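Local coordinates for Trypsin/factor XIIA inhibitor (Zea mays, PDB 1BEA), which potently inhibits mammalian trypsin and specifically inhibits factor XIIa, the activated Hageman factor, as a secreted serine protease inhibitor, at residues I12-L17 with Q75-L80; P18-Y23 with R42-E47; R27-G32 with E89-F94; T58-L63 with A113-I118. All blocks are in the same frame, centred on the assembly; numbering follows the deposited sequence.

In the fold
From the N terminus, the loop 12-17 comes first and meets the loop 75-80 in interaction 1, closing a span that holds helices 18-29, 37-49 and 56-65. Within that span lies interaction 2, where helix 18-29 is joined to helix 37-49 through 18-23 and 42-47. Interaction 3 takes the far end of helix 18-29 to helix 88-95; along the chain it crosses both interaction 1 and interaction 2. Interaction 4 opens on helix 56-65, after interaction 2 has closed, and brings in the C-terminal residues 113-118, crossing interactions 1 and 3. Together the four contacts tie all four helices to two loops and the tail.

Interaction 1 of 4, residues I12-L17 with Q75-L80; sequences IPHNPL and QLEGRL
H14 meets the carboxylate of E77 through its CB, which stands 3.3 Å from E77 OE2; the edge of the imidazole is also turned to this group, but the modelled approach of CD2 to OE1 is too short to be trusted. The next residue carries the one direct hydrogen bond: N15 N donates to E77 OE2 at 2.7 Å. It is a bent bond (131° at the hydrogen), reaching the oxygen on its anti side and somewhat out of the carboxylate plane. E77 turns at chi2 (89°), which swings CD toward the N15 backbone instead of letting the chain run straight on. This is loop-to-loop packing in the helical fold of the cereal trypsin/alpha-amylase inhibitors: L17 occupies the N-cap position of helix 18-29, while 75-80 belongs to the long connection from helix 56-65 to helix 88-95. The N15 side chain crosses that of E77 at about a right angle, the amide plane turned 53° from the carboxylate, with N15 CG 3.3 Å from E77 OE2. Its OD1 is bonded to a water at 2.6 Å, and the same water reaches L76 O at 3.1 Å, bridging the loops beside the direct bond. P16 follows, its CD 4.0 Å from E77 CG, the aliphatic part of the glutamate; the proline also packs against I62 of helix 56-65, and E77 itself touches P69.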
loop_
_atom_site.group_PDB
_atom_site.type_symbol
_atom_site.label_atom_id
_atom_site.label_comp_id
_atom_site.label_asym_id
_atom_site.label_seq_id
_atom_site.Cartn_x
_atom_site.Cartn_y
_atom_site.Cartn_z
ATOM N N ILE A 12 -9.824 7.277 2.726
ATOM C CA ILE A 12 -9.130 6.140 2.127
ATOM C C ILE A 12 -10.195 5.102 1.861
ATOM O O ILE A 12 -11.084 4.909 2.679
ATOM C CB ILE A 12 -8.064 5.560 3.117
ATOM C CG1 ILE A 12 -6.944 6.584 3.274
ATOM C CG2 ILE A 12 -7.548 4.149 2.644
ATOM C CD1 ILE A 12 -5.927 6.225 4.347
ATOM N N PRO A 13 -10.151 4.457 0.693
ATOM C CA PRO A 13 -11.105 3.416 0.288
ATOM C C PRO A 13 -11.032 2.248 1.236
ATOM O O PRO A 13 -10.041 2.069 1.926
ATOM C CB PRO A 13 -10.631 2.998 -1.098
ATOM C CG PRO A 13 -9.817 4.146 -1.567
ATOM C CD PRO A 13 -9.173 4.737 -0.353
ATOM N N HIS A 14 -12.092 1.454 1.300
ATOM C CA HIS A 14 -12.035 0.305 2.163
ATOM C C HIS A 14 -11.125 -0.613 1.369
ATOM O O HIS A 14 -11.065 -0.497 0.154
ATOM C CB HIS A 14 -13.416 -0.313 2.327
ATOM C CG HIS A 14 -14.063 0.048 3.631
ATOM N ND1 HIS A 14 -15.152 0.885 3.712
ATOM C CD2 HIS A 14 -13.717 -0.249 4.907
ATOM C CE1 HIS A 14 -15.446 1.103 4.984
ATOM N NE2 HIS A 14 -14.593 0.423 5.730
ATOM N N ASN A 15 -10.374 -1.477 2.051
ATOM C CA ASN A 15 -9.477 -2.392 1.358
ATOM C C ASN A 15 -8.753 -1.588 0.296
ATOM O O ASN A 15 -8.969 -1.721 -0.902
ATOM C CB ASN A 15 -10.310 -3.535 0.795
ATOM C CG ASN A 15 -10.713 -4.503 1.896
ATOM O OD1 ASN A 15 -9.867 -4.861 2.748
ATOM N ND2 ASN A 15 -11.988 -4.913 1.921
ATOM N N PRO A 16 -7.851 -0.746 0.749
ATOM C CA PRO A 16 -7.092 0.114 -0.143
ATOM C C PRO A 16 -5.934 -0.486 -0.910
ATOM O O PRO A 16 -5.327 -1.469 -0.493
ATOM C CB PRO A 16 -6.610 1.210 0.796
ATOM C CG PRO A 16 -6.334 0.506 2.049
ATOM C CD PRO A 16 -7.434 -0.568 2.153
ATOM N N LEU A 17 -5.625 0.167 -2.025
ATOM C CA LEU A 17 -4.506 -0.171 -2.879
ATOM C C LEU A 17 -4.430 -1.676 -3.225
ATOM O O LEU A 17 -3.368 -2.285 -3.129
ATOM C CB LEU A 17 -3.207 0.329 -2.188
ATOM C CG LEU A 17 -3.175 1.722 -1.507
ATOM C CD1 LEU A 17 -1.805 1.945 -0.810
ATOM C CD2 LEU A 17 -3.384 2.792 -2.525
ATOM N N GLN A 75 -14.229 -5.455 10.088
ATOM C CA GLN A 75 -13.225 -6.459 9.775
ATOM C C GLN A 75 -11.889 -5.767 9.510
ATOM O O GLN A 75 -11.830 -4.566 9.233
ATOM C CB GLN A 75 -13.626 -7.249 8.532
ATOM C CG GLN A 75 -13.323 -6.505 7.226
ATOM C CD GLN A 75 -12.638 -7.368 6.167
ATOM O OE1 GLN A 75 -13.042 -7.360 5.001
ATOM N NE2 GLN A 75 -11.593 -8.103 6.561
ATOM N N LEU A 76 -10.830 -6.566 9.580
ATOM C CA LEU A 76 -9.461 -6.127 9.356
ATOM C C LEU A 76 -9.229 -5.735 7.911
ATOM O O LEU A 76 -9.393 -6.554 7.003
ATOM C CB LEU A 76 -8.497 -7.250 9.755
ATOM C CG LEU A 76 -6.966 -7.189 9.679
ATOM C CD1 LEU A 76 -6.508 -7.497 8.242
ATOM C CD2 LEU A 76 -6.478 -5.835 10.182
ATOM N N GLU A 77 -8.833 -4.477 7.726
ATOM C CA GLU A 77 -8.532 -3.874 6.439
ATOM C C GLU A 77 -7.025 -3.998 6.181
ATOM O O GLU A 77 -6.202 -3.840 7.111
ATOM C CB GLU A 77 -8.918 -2.388 6.483
ATOM C CG GLU A 77 -9.588 -1.824 5.244
ATOM C CD GLU A 77 -11.098 -1.978 5.269
ATOM O OE1 GLU A 77 -11.734 -1.748 6.315
ATOM O OE2 GLU A 77 -11.661 -2.343 4.222
ATOM N N GLY A 78 -6.692 -4.307 4.929
ATOM C CA GLY A 78 -5.313 -4.419 4.497
ATOM C C GLY A 78 -4.423 -5.405 5.217
ATOM O O GLY A 78 -4.856 -6.455 5.669
ATOM N N ARG A 79 -3.153 -5.048 5.280
ATOM C CA ARG A 79 -2.124 -5.856 5.915
ATOM C C ARG A 79 -1.556 -6.931 5.013
ATOM O O ARG A 79 -2.311 -7.671 4.367
ATOM C CB ARG A 79 -2.635 -6.518 7.176
ATOM C CG ARG A 79 -1.547 -7.262 7.905
ATOM C CD ARG A 79 -1.904 -7.544 9.360
ATOM N NE ARG A 79 -0.876 -8.359 10.032
ATOM C CZ ARG A 79 -0.103 -7.941 11.039
ATOM N NH1 ARG A 79 -0.220 -6.706 11.523
ATOM N NH2 ARG A 79 0.815 -8.760 11.545
ATOM N N LEU A 80 -0.216 -7.009 4.981
ATOM C CA LEU A 80 0.469 -8.000 4.179
ATOM C C LEU A 80 0.787 -9.128 5.131
ATOM O O LEU A 80 1.426 -8.902 6.157
ATOM C CB LEU A 80 1.792 -7.469 3.633
ATOM C CG LEU A 80 1.829 -6.131 2.921
ATOM C CD1 LEU A 80 3.253 -5.544 2.976
ATOM C CD2 LEU A 80 1.376 -6.332 1.487
HETATM O O HOH W 1 -10.225 -7.150 4.029
#

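Interaction 2 of 4, residues P18-Y23 with R42-E47; sequences PSCRWY and RRCCRE
C20 and C44 sit where two helices approach closely, CA to CA 4.4 Å, the axes of 18-23 and 42-47 passing 7.7 Å apart with their directions at 142°, closer to antiparallel than parallel. A disulfide joins C20 SG to C44 SG with a right-handed twist (chi3 95°). C44 SG, anti to its backbone N, also lies at the edge of the Y23 ring, 4.1 Å from CD2, a sulfur-aromatic contact. On another side of the disulfide E47 reaches the first turn of helix 18-29 with a chain extended beyond CG, and both of its oxygens engage S19. S19 N donates to E47 OE1 at 2.9 Å, meeting the syn lone pair. S19 OG donates to E47 OE2 at 3.1 Å from above the carboxylate plane. The two bonds hold the carboxylate at the N-terminal end of the helix, where the dipole would be expected to favour its negative charge. P18 CD adds a contact 3.2 Å from E47 OE1. An alanine in place of E47 would probably leave S19 N and OG without their acceptors and this helix end without a negative charge beside it. R43, whose NH2 is near S19 OG, has its side chain about 5 Å from that of L35, at the bond cleaved by target proteases. C45, next to C44 in the double cysteine, is bound to C104. Beyond the pair, C20 packs on L63 of helix 56-65, while Y23 bonds through OH to E103 and meets F94 of helix 88-95 edge-to-face.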
loop_
_atom_site.group_PDB
_atom_site.type_symbol
_atom_site.label_atom_id
_atom_site.label_comp_id
_atom_site.label_asym_id
_atom_site.label_seq_id
_atom_site.Cartn_x
_atom_site.Cartn_y
_atom_site.Cartn_z
ATOM N N PRO A 18 -5.551 -2.265 -3.720
ATOM C CA PRO A 18 -5.628 -3.689 -4.084
ATOM C C PRO A 18 -4.539 -4.053 -5.067
ATOM O O PRO A 18 -4.005 -5.153 -4.995
ATOM C CB PRO A 18 -7.000 -3.848 -4.761
ATOM C CG PRO A 18 -7.782 -2.645 -4.417
ATOM C CD PRO A 18 -6.798 -1.540 -4.068
ATOM N N SER A 19 -4.244 -3.148 -6.007
ATOM C CA SER A 19 -3.222 -3.407 -7.029
ATOM C C SER A 19 -1.816 -3.275 -6.463
ATOM O O SER A 19 -0.853 -3.830 -7.011
ATOM C CB SER A 19 -3.323 -2.414 -8.197
ATOM O OG SER A 19 -4.420 -2.683 -9.056
ATOM N N CYS A 20 -1.668 -2.498 -5.398
ATOM C CA CYS A 20 -0.327 -2.351 -4.843
ATOM C C CYS A 20 0.018 -3.615 -4.151
ATOM O O CYS A 20 1.155 -4.024 -4.223
ATOM C CB CYS A 20 -0.275 -1.193 -3.884
ATOM S SG CYS A 20 -0.438 0.388 -4.762
ATOM N N ARG A 21 -0.977 -4.253 -3.506
ATOM C CA ARG A 21 -0.797 -5.556 -2.824
ATOM C C ARG A 21 -0.097 -6.539 -3.739
ATOM O O ARG A 21 0.926 -7.103 -3.341
ATOM C CB ARG A 21 -2.138 -6.186 -2.426
ATOM C CG ARG A 21 -2.009 -7.515 -1.684
ATOM C CD ARG A 21 -3.353 -8.017 -1.141
ATOM N NE ARG A 21 -3.845 -7.234 -0.003
ATOM C CZ ARG A 21 -3.370 -7.300 1.249
ATOM N NH1 ARG A 21 -2.349 -8.109 1.566
ATOM N NH2 ARG A 21 -3.916 -6.531 2.195
ATOM N N TRP A 22 -0.647 -6.726 -4.954
ATOM C CA TRP A 22 -0.162 -7.640 -6.014
ATOM C C TRP A 22 1.137 -7.232 -6.643
ATOM O O TRP A 22 1.908 -8.082 -7.084
ATOM C CB TRP A 22 -1.181 -7.748 -7.167
ATOM C CG TRP A 22 -2.419 -8.424 -6.782
ATOM C CD1 TRP A 22 -3.681 -8.068 -7.141
ATOM C CD2 TRP A 22 -2.549 -9.519 -5.870
ATOM N NE1 TRP A 22 -4.594 -8.869 -6.500
ATOM C CE2 TRP A 22 -3.931 -9.769 -5.712
ATOM C CE3 TRP A 22 -1.632 -10.321 -5.163
ATOM C CZ2 TRP A 22 -4.417 -10.781 -4.878
ATOM C CZ3 TRP A 22 -2.109 -11.314 -4.348
ATOM C CH2 TRP A 22 -3.493 -11.543 -4.205
ATOM N N TYR A 23 1.340 -5.927 -6.763
ATOM C CA TYR A 23 2.592 -5.424 -7.310
ATOM C C TYR A 23 3.695 -5.800 -6.286
ATOM O O TYR A 23 4.763 -6.266 -6.647
ATOM C CB TYR A 23 2.494 -3.911 -7.502
ATOM C CG TYR A 23 3.798 -3.238 -7.867
ATOM C CD1 TYR A 23 4.729 -3.884 -8.677
ATOM C CD2 TYR A 23 4.087 -1.948 -7.434
ATOM C CE1 TYR A 23 5.910 -3.267 -9.047
ATOM C CE2 TYR A 23 5.275 -1.316 -7.804
ATOM C CZ TYR A 23 6.182 -1.981 -8.613
ATOM O OH TYR A 23 7.380 -1.383 -8.983
ATOM N N ARG A 42 1.926 0.842 -12.669
ATOM C CA ARG A 42 1.014 1.879 -13.052
ATOM C C ARG A 42 -0.273 1.819 -12.236
ATOM O O ARG A 42 -0.661 2.795 -11.601
ATOM C CB ARG A 42 0.669 1.707 -14.522
ATOM C CG ARG A 42 0.221 2.973 -15.214
ATOM C CD ARG A 42 0.058 2.752 -16.701
ATOM N NE ARG A 42 -1.111 1.920 -16.941
ATOM C CZ ARG A 42 -2.342 2.390 -17.144
ATOM N NH1 ARG A 42 -2.576 3.707 -17.139
ATOM N NH2 ARG A 42 -3.344 1.532 -17.332
ATOM N N ARG A 43 -0.933 0.665 -12.265
ATOM C CA ARG A 43 -2.209 0.481 -11.582
ATOM C C ARG A 43 -2.148 0.705 -10.075
ATOM O O ARG A 43 -3.102 1.195 -9.471
ATOM C CB ARG A 43 -2.782 -0.897 -11.959
ATOM C CG ARG A 43 -3.069 -1.023 -13.470
ATOM C CD ARG A 43 -3.765 -2.318 -13.836
ATOM N NE ARG A 43 -4.546 -2.851 -12.721
ATOM C CZ ARG A 43 -5.819 -2.527 -12.474
ATOM N NH1 ARG A 43 -6.449 -1.671 -13.276
ATOM N NH2 ARG A 43 -6.462 -3.052 -11.423
ATOM N N CYS A 44 -1.031 0.357 -9.460
ATOM C CA CYS A 44 -0.857 0.607 -8.040
ATOM C C CYS A 44 -0.673 2.144 -7.842
ATOM O O CYS A 44 -1.300 2.781 -6.998
ATOM C CB CYS A 44 0.388 -0.145 -7.585
ATOM S SG CYS A 44 1.117 0.487 -6.048
ATOM N N CYS A 45 0.199 2.724 -8.657
ATOM C CA CYS A 45 0.495 4.153 -8.593
ATOM C C CYS A 45 -0.782 4.905 -8.784
ATOM O O CYS A 45 -1.116 5.767 -8.012
ATOM C CB CYS A 45 1.487 4.546 -9.679
ATOM S SG CYS A 45 3.173 3.919 -9.320
ATOM N N ARG A 46 -1.503 4.569 -9.831
ATOM C CA ARG A 46 -2.776 5.220 -10.088
ATOM C C ARG A 46 -3.661 5.189 -8.852
ATOM O O ARG A 46 -4.290 6.194 -8.524
ATOM C CB ARG A 46 -3.468 4.515 -11.240
ATOM C CG ARG A 46 -4.434 5.372 -12.006
ATOM C CD ARG A 46 -5.781 5.317 -11.325
ATOM N NE ARG A 46 -6.786 4.658 -12.149
ATOM C CZ ARG A 46 -7.568 3.665 -11.729
ATOM N NH1 ARG A 46 -7.471 3.203 -10.480
ATOM N NH2 ARG A 46 -8.457 3.133 -12.564
ATOM N N GLU A 47 -3.721 4.053 -8.155
ATOM C CA GLU A 47 -4.563 3.939 -6.963
ATOM C C GLU A 47 -4.094 4.803 -5.778
ATOM O O GLU A 47 -4.908 5.357 -5.014
ATOM C CB GLU A 47 -4.624 2.473 -6.506
ATOM C CG GLU A 47 -5.701 1.707 -7.192
ATOM C CD GLU A 47 -5.541 0.202 -7.055
ATOM O OE1 GLU A 47 -4.755 -0.260 -6.193
ATOM O OE2 GLU A 47 -6.217 -0.518 -7.818
#

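Interaction 3 of 4, residues R27-G32 with E89-F94; sequences RTCGIG and EVQRGF
R27 lays its CD over one face of the F94 ring, a CH-pi contact 4.0 Å from the centroid, where the end of helix 18-29 packs on helix 88-95 in the four-helix fold of this inhibitor family. The guanidinium and the ring are nearly parallel, 11° apart, and the arginine chain stays extended from CG to NE. T28 fills the middle of the contact. Its CG2, anti to the carbonyl carbon, stands 3.8 Å from F94 CB and equally close to V90 O, while OG1 is 3.4 Å from Q91 CG. The first torsion (chi1 68°) places OG1 between the backbone N and the carbonyl carbon, where it bonds to V24 O one turn back. An alanine here, lacking CG2 and OG1, would probably leave gaps beside F94 CB and Q91 CG, and V24 O without this donor. No hydrogen bond crosses between the two segments; the polar end of Q91 is held elsewhere, NE2 bonding to E81 O. Further out, Q91 touches L80 and F94 packs on V24, and a disulfide links C29 to C86, with C29 SG 3.8 Å from Q91 CD.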
loop_
_atom_site.group_PDB
_atom_site.type_symbol
_atom_site.label_atom_id
_atom_site.label_comp_id
_atom_site.label_asym_id
_atom_site.label_seq_id
_atom_site.Cartn_x
_atom_site.Cartn_y
_atom_site.Cartn_z
ATOM N N ARG A 27 6.944 -8.883 -6.843
ATOM C CA ARG A 27 8.369 -8.676 -6.581
ATOM C C ARG A 27 8.996 -9.448 -5.424
ATOM O O ARG A 27 10.006 -10.113 -5.577
ATOM C CB ARG A 27 8.647 -7.189 -6.393
ATOM C CG ARG A 27 10.114 -6.902 -6.163
ATOM C CD ARG A 27 10.476 -5.510 -6.614
ATOM N NE ARG A 27 11.904 -5.152 -6.514
ATOM C CZ ARG A 27 12.768 -5.553 -5.575
ATOM N NH1 ARG A 27 12.417 -6.369 -4.587
ATOM N NH2 ARG A 27 14.016 -5.101 -5.610
ATOM N N THR A 28 8.411 -9.375 -4.249
ATOM C CA THR A 28 9.004 -10.056 -3.114
ATOM C C THR A 28 8.703 -11.544 -3.039
ATOM O O THR A 28 9.576 -12.332 -2.678
ATOM C CB THR A 28 8.552 -9.397 -1.843
ATOM O OG1 THR A 28 7.146 -9.640 -1.660
ATOM C CG2 THR A 28 8.826 -7.890 -1.941
ATOM N N CYS A 29 7.480 -11.924 -3.375
ATOM C CA CYS A 29 7.134 -13.318 -3.324
ATOM C C CYS A 29 7.157 -14.010 -4.656
ATOM O O CYS A 29 7.143 -15.245 -4.671
ATOM C CB CYS A 29 5.748 -13.520 -2.762
ATOM S SG CYS A 29 5.459 -12.652 -1.223
ATOM N N GLY A 30 7.162 -13.273 -5.765
ATOM C CA GLY A 30 7.151 -13.956 -7.060
ATOM C C GLY A 30 5.746 -14.428 -7.496
ATOM O O GLY A 30 5.606 -15.206 -8.423
ATOM N N ILE A 31 4.698 -13.965 -6.819
ATOM C CA ILE A 31 3.364 -14.330 -7.225
ATOM C C ILE A 31 2.474 -13.099 -7.400
ATOM O O ILE A 31 2.505 -12.137 -6.619
ATOM C CB ILE A 31 2.683 -15.314 -6.247
ATOM C CG1 ILE A 31 2.354 -14.576 -4.969
ATOM C CG2 ILE A 31 3.552 -16.627 -6.050
ATOM C CD1 ILE A 31 0.929 -14.186 -4.928
ATOM N N GLY A 32 1.678 -13.122 -8.453
ATOM C CA GLY A 32 0.797 -12.001 -8.693
ATOM C C GLY A 32 0.058 -12.278 -9.986
ATOM O O GLY A 32 0.113 -13.396 -10.525
ATOM N N GLU A 89 7.569 -9.714 6.559
ATOM C CA GLU A 89 8.640 -8.731 6.726
ATOM C C GLU A 89 9.335 -8.394 5.409
ATOM O O GLU A 89 9.843 -7.275 5.199
ATOM C CB GLU A 89 9.685 -9.234 7.736
ATOM C CG GLU A 89 9.727 -10.746 7.912
ATOM C CD GLU A 89 8.712 -11.255 8.937
ATOM O OE1 GLU A 89 8.543 -10.626 10.009
ATOM O OE2 GLU A 89 8.074 -12.297 8.675
ATOM N N VAL A 90 9.395 -9.368 4.520
ATOM C CA VAL A 90 10.025 -9.109 3.244
ATOM C C VAL A 90 9.185 -8.197 2.364
ATOM O O VAL A 90 9.712 -7.323 1.693
ATOM C CB VAL A 90 10.265 -10.389 2.467
ATOM C CG1 VAL A 90 11.254 -10.110 1.350
ATOM C CG2 VAL A 90 10.792 -11.482 3.403
ATOM N N GLN A 91 7.871 -8.400 2.359
ATOM C CA GLN A 91 7.004 -7.587 1.515
ATOM C C GLN A 91 6.866 -6.148 2.032
ATOM O O GLN A 91 6.779 -5.210 1.249
ATOM C CB GLN A 91 5.642 -8.263 1.418
ATOM C CG GLN A 91 5.695 -9.765 1.357
ATOM C CD GLN A 91 4.329 -10.343 1.591
ATOM O OE1 GLN A 91 3.350 -9.809 1.099
ATOM N NE2 GLN A 91 4.246 -11.425 2.362
ATOM N N ARG A 92 6.861 -5.996 3.354
ATOM C CA ARG A 92 6.773 -4.701 4.042
ATOM C C ARG A 92 7.861 -3.719 3.601
ATOM O O ARG A 92 7.603 -2.545 3.263
ATOM C CB ARG A 92 6.957 -4.903 5.531
ATOM C CG ARG A 92 5.704 -4.989 6.333
ATOM C CD ARG A 92 6.046 -4.937 7.809
ATOM N NE ARG A 92 5.527 -3.746 8.480
ATOM C CZ ARG A 92 6.228 -2.654 8.742
ATOM N NH1 ARG A 92 7.487 -2.561 8.386
ATOM N NH2 ARG A 92 5.683 -1.669 9.412
ATOM N N GLY A 93 9.099 -4.198 3.657
ATOM C CA GLY A 93 10.213 -3.369 3.252
ATOM C C GLY A 93 9.966 -2.771 1.885
ATOM O O GLY A 93 10.097 -1.577 1.682
ATOM N N PHE A 94 9.567 -3.589 0.926
ATOM C CA PHE A 94 9.355 -3.050 -0.393
ATOM C C PHE A 94 8.131 -2.166 -0.514
ATOM O O PHE A 94 8.130 -1.221 -1.306
ATOM C CB PHE A 94 9.241 -4.167 -1.407
ATOM C CG PHE A 94 8.869 -3.679 -2.774
ATOM C CD1 PHE A 94 9.733 -2.824 -3.469
ATOM C CD2 PHE A 94 7.635 -4.011 -3.345
ATOM C CE1 PHE A 94 9.370 -2.306 -4.702
ATOM C CE2 PHE A 94 7.262 -3.500 -4.577
ATOM C CZ PHE A 94 8.126 -2.647 -5.256
#

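Interaction 4 of 4, residues T58-L63 with A113-I118; sequences TALSIL and AECPWI
S61 CB presses on the tip of I118, with CD1 only 3.3 Å away, tighter than usual for two carbons. The same CB lies 3.8 Å from CH2 of W117 as modelled, though this tryptophan is poorly ordered and its approaches are correspondingly uncertain; the two tail residues meet the carbon from neighbouring directions. Beyond CB the serine ends in OG, anti to the backbone N (chi1 180°), a rotation that places the hydroxyl near the indole and within reach of solvent. OG is about as far from W117 CH2, with the same reservation, and donates to a water at 2.7 Å. That water in turn donates to I118 O at 3.0 Å, so a polar bridge runs beside the apolar packing, the two segments having no direct hydrogen bond between them. In the model I118 CD1 also rests over one face of the W117 ring, toward its rim, while CG1 of the isoleucine approaches L60 CB. L60 extends CD1 to within 4.3 Å of C115 SG. That sulfur is bonded to C57, which covalently fixes the tail beside the start of helix 56-65. Residues 113-118 fall within the C-terminal propeptide (111-127), of which this part is present and ordered enough to be modelled against the helix. I118 packs on C57 and M64 as well, along helix 56-65. Elsewhere on the same helix, A59 touches I51 and I62 touches P8, both in loops, and L63 packs on R21 of helix 18-29.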
loop_
_atom_site.group_PDB
_atom_site.type_symbol
_atom_site.label_atom_id
_atom_site.label_comp_id
_atom_site.label_asym_id
_atom_site.label_seq_id
_atom_site.Cartn_x
_atom_site.Cartn_y
_atom_site.Cartn_z
ATOM N N THR A 58 -0.611 7.002 5.168
ATOM C CA THR A 58 -1.500 6.228 5.989
ATOM C C THR A 58 -2.050 5.059 5.165
ATOM O O THR A 58 -2.116 3.930 5.636
ATOM C CB THR A 58 -2.609 7.139 6.484
ATOM O OG1 THR A 58 -2.018 8.184 7.265
ATOM C CG2 THR A 58 -3.595 6.399 7.368
ATOM N N ALA A 59 -2.445 5.328 3.928
ATOM C CA ALA A 59 -2.967 4.274 3.079
ATOM C C ALA A 59 -1.878 3.183 3.005
ATOM O O ALA A 59 -2.165 2.016 3.229
ATOM C CB ALA A 59 -3.228 4.837 1.749
ATOM N N LEU A 60 -0.637 3.582 2.708
ATOM C CA LEU A 60 0.501 2.662 2.630
ATOM C C LEU A 60 0.599 1.850 3.907
ATOM O O LEU A 60 0.731 0.600 3.921
ATOM C CB LEU A 60 1.797 3.450 2.495
ATOM C CG LEU A 60 2.273 3.746 1.099
ATOM C CD1 LEU A 60 3.790 3.992 1.061
ATOM C CD2 LEU A 60 1.885 2.569 0.253
ATOM N N SER A 61 0.545 2.559 5.018
ATOM C CA SER A 61 0.610 1.889 6.293
ATOM C C SER A 61 -0.546 0.877 6.493
ATOM O O SER A 61 -0.372 -0.225 7.012
ATOM C CB SER A 61 0.606 2.932 7.378
ATOM O OG SER A 61 0.660 2.315 8.644
ATOM N N ILE A 62 -1.743 1.234 6.085
ATOM C CA ILE A 62 -2.835 0.296 6.262
ATOM C C ILE A 62 -2.545 -0.925 5.397
ATOM O O ILE A 62 -2.726 -2.052 5.806
ATOM C CB ILE A 62 -4.141 0.980 5.876
ATOM C CG1 ILE A 62 -4.503 1.949 7.009
ATOM C CG2 ILE A 62 -5.248 -0.072 5.576
ATOM C CD1 ILE A 62 -5.712 2.837 6.775
ATOM N N LEU A 63 -2.045 -0.697 4.201
ATOM C CA LEU A 63 -1.746 -1.811 3.353
ATOM C C LEU A 63 -0.646 -2.659 3.965
ATOM O O LEU A 63 -0.757 -3.884 3.961
ATOM C CB LEU A 63 -1.343 -1.332 1.947
ATOM C CG LEU A 63 -0.854 -2.474 1.051
ATOM C CD1 LEU A 63 -2.117 -3.207 0.514
ATOM C CD2 LEU A 63 0.076 -1.989 -0.107
ATOM N N ALA A 113 8.038 13.322 -1.825
ATOM C CA ALA A 113 7.793 11.904 -2.078
ATOM C C ALA A 113 8.392 10.958 -1.070
ATOM O O ALA A 113 9.224 10.139 -1.400
ATOM C CB ALA A 113 8.286 11.532 -3.477
ATOM N N GLU A 114 7.995 11.072 0.177
ATOM C CA GLU A 114 8.499 10.131 1.131
ATOM C C GLU A 114 7.631 10.072 2.346
ATOM O O GLU A 114 6.990 11.065 2.706
ATOM C CB GLU A 114 9.909 10.471 1.547
ATOM C CG GLU A 114 9.943 11.294 2.808
ATOM C CD GLU A 114 11.245 12.038 2.938
ATOM O OE1 GLU A 114 12.141 11.766 2.097
ATOM O OE2 GLU A 114 11.376 12.882 3.862
ATOM N N CYS A 115 7.651 8.882 2.952
ATOM C CA CYS A 115 6.891 8.513 4.149
ATOM C C CYS A 115 7.863 8.044 5.204
ATOM O O CYS A 115 8.037 6.859 5.433
ATOM C CB CYS A 115 5.933 7.372 3.826
ATOM S SG CYS A 115 4.594 7.905 2.729
ATOM N N PRO A 116 8.487 8.991 5.885
ATOM C CA PRO A 116 9.490 8.795 6.947
ATOM C C PRO A 116 9.176 7.913 8.172
ATOM O O PRO A 116 10.080 7.357 8.808
ATOM C CB PRO A 116 9.871 10.231 7.358
ATOM C CG PRO A 116 8.764 11.118 6.802
ATOM C CD PRO A 116 8.201 10.412 5.612
ATOM N N TRP A 117 7.906 7.763 8.498
ATOM C CA TRP A 117 7.562 6.991 9.677
ATOM C C TRP A 117 6.977 5.632 9.354
ATOM O O TRP A 117 6.978 4.753 10.199
ATOM C CB TRP A 117 6.554 7.783 10.497
ATOM C CG TRP A 117 5.255 7.947 9.758
ATOM C CD1 TRP A 117 4.930 8.931 8.851
ATOM C CD2 TRP A 117 4.100 7.103 9.864
ATOM N NE1 TRP A 117 3.643 8.753 8.393
ATOM C CE2 TRP A 117 3.106 7.641 8.995
ATOM C CE3 TRP A 117 3.801 5.945 10.611
ATOM C CZ2 TRP A 117 1.837 7.058 8.854
ATOM C CZ3 TRP A 117 2.538 5.365 10.471
ATOM C CH2 TRP A 117 1.572 5.925 9.597
ATOM N N ILE A 118 6.478 5.491 8.128
ATOM C CA ILE A 118 5.833 4.279 7.642
ATOM C C ILE A 118 6.485 2.988 8.076
ATOM O O ILE A 118 5.958 2.274 8.926
ATOM C CB ILE A 118 5.714 4.308 6.083
ATOM C CG1 ILE A 118 4.438 5.030 5.703
ATOM C CG2 ILE A 118 5.616 2.912 5.491
ATOM C CD1 ILE A 118 3.319 4.736 6.643
HETATM O O HOH W 2 3.127 1.242 8.853
#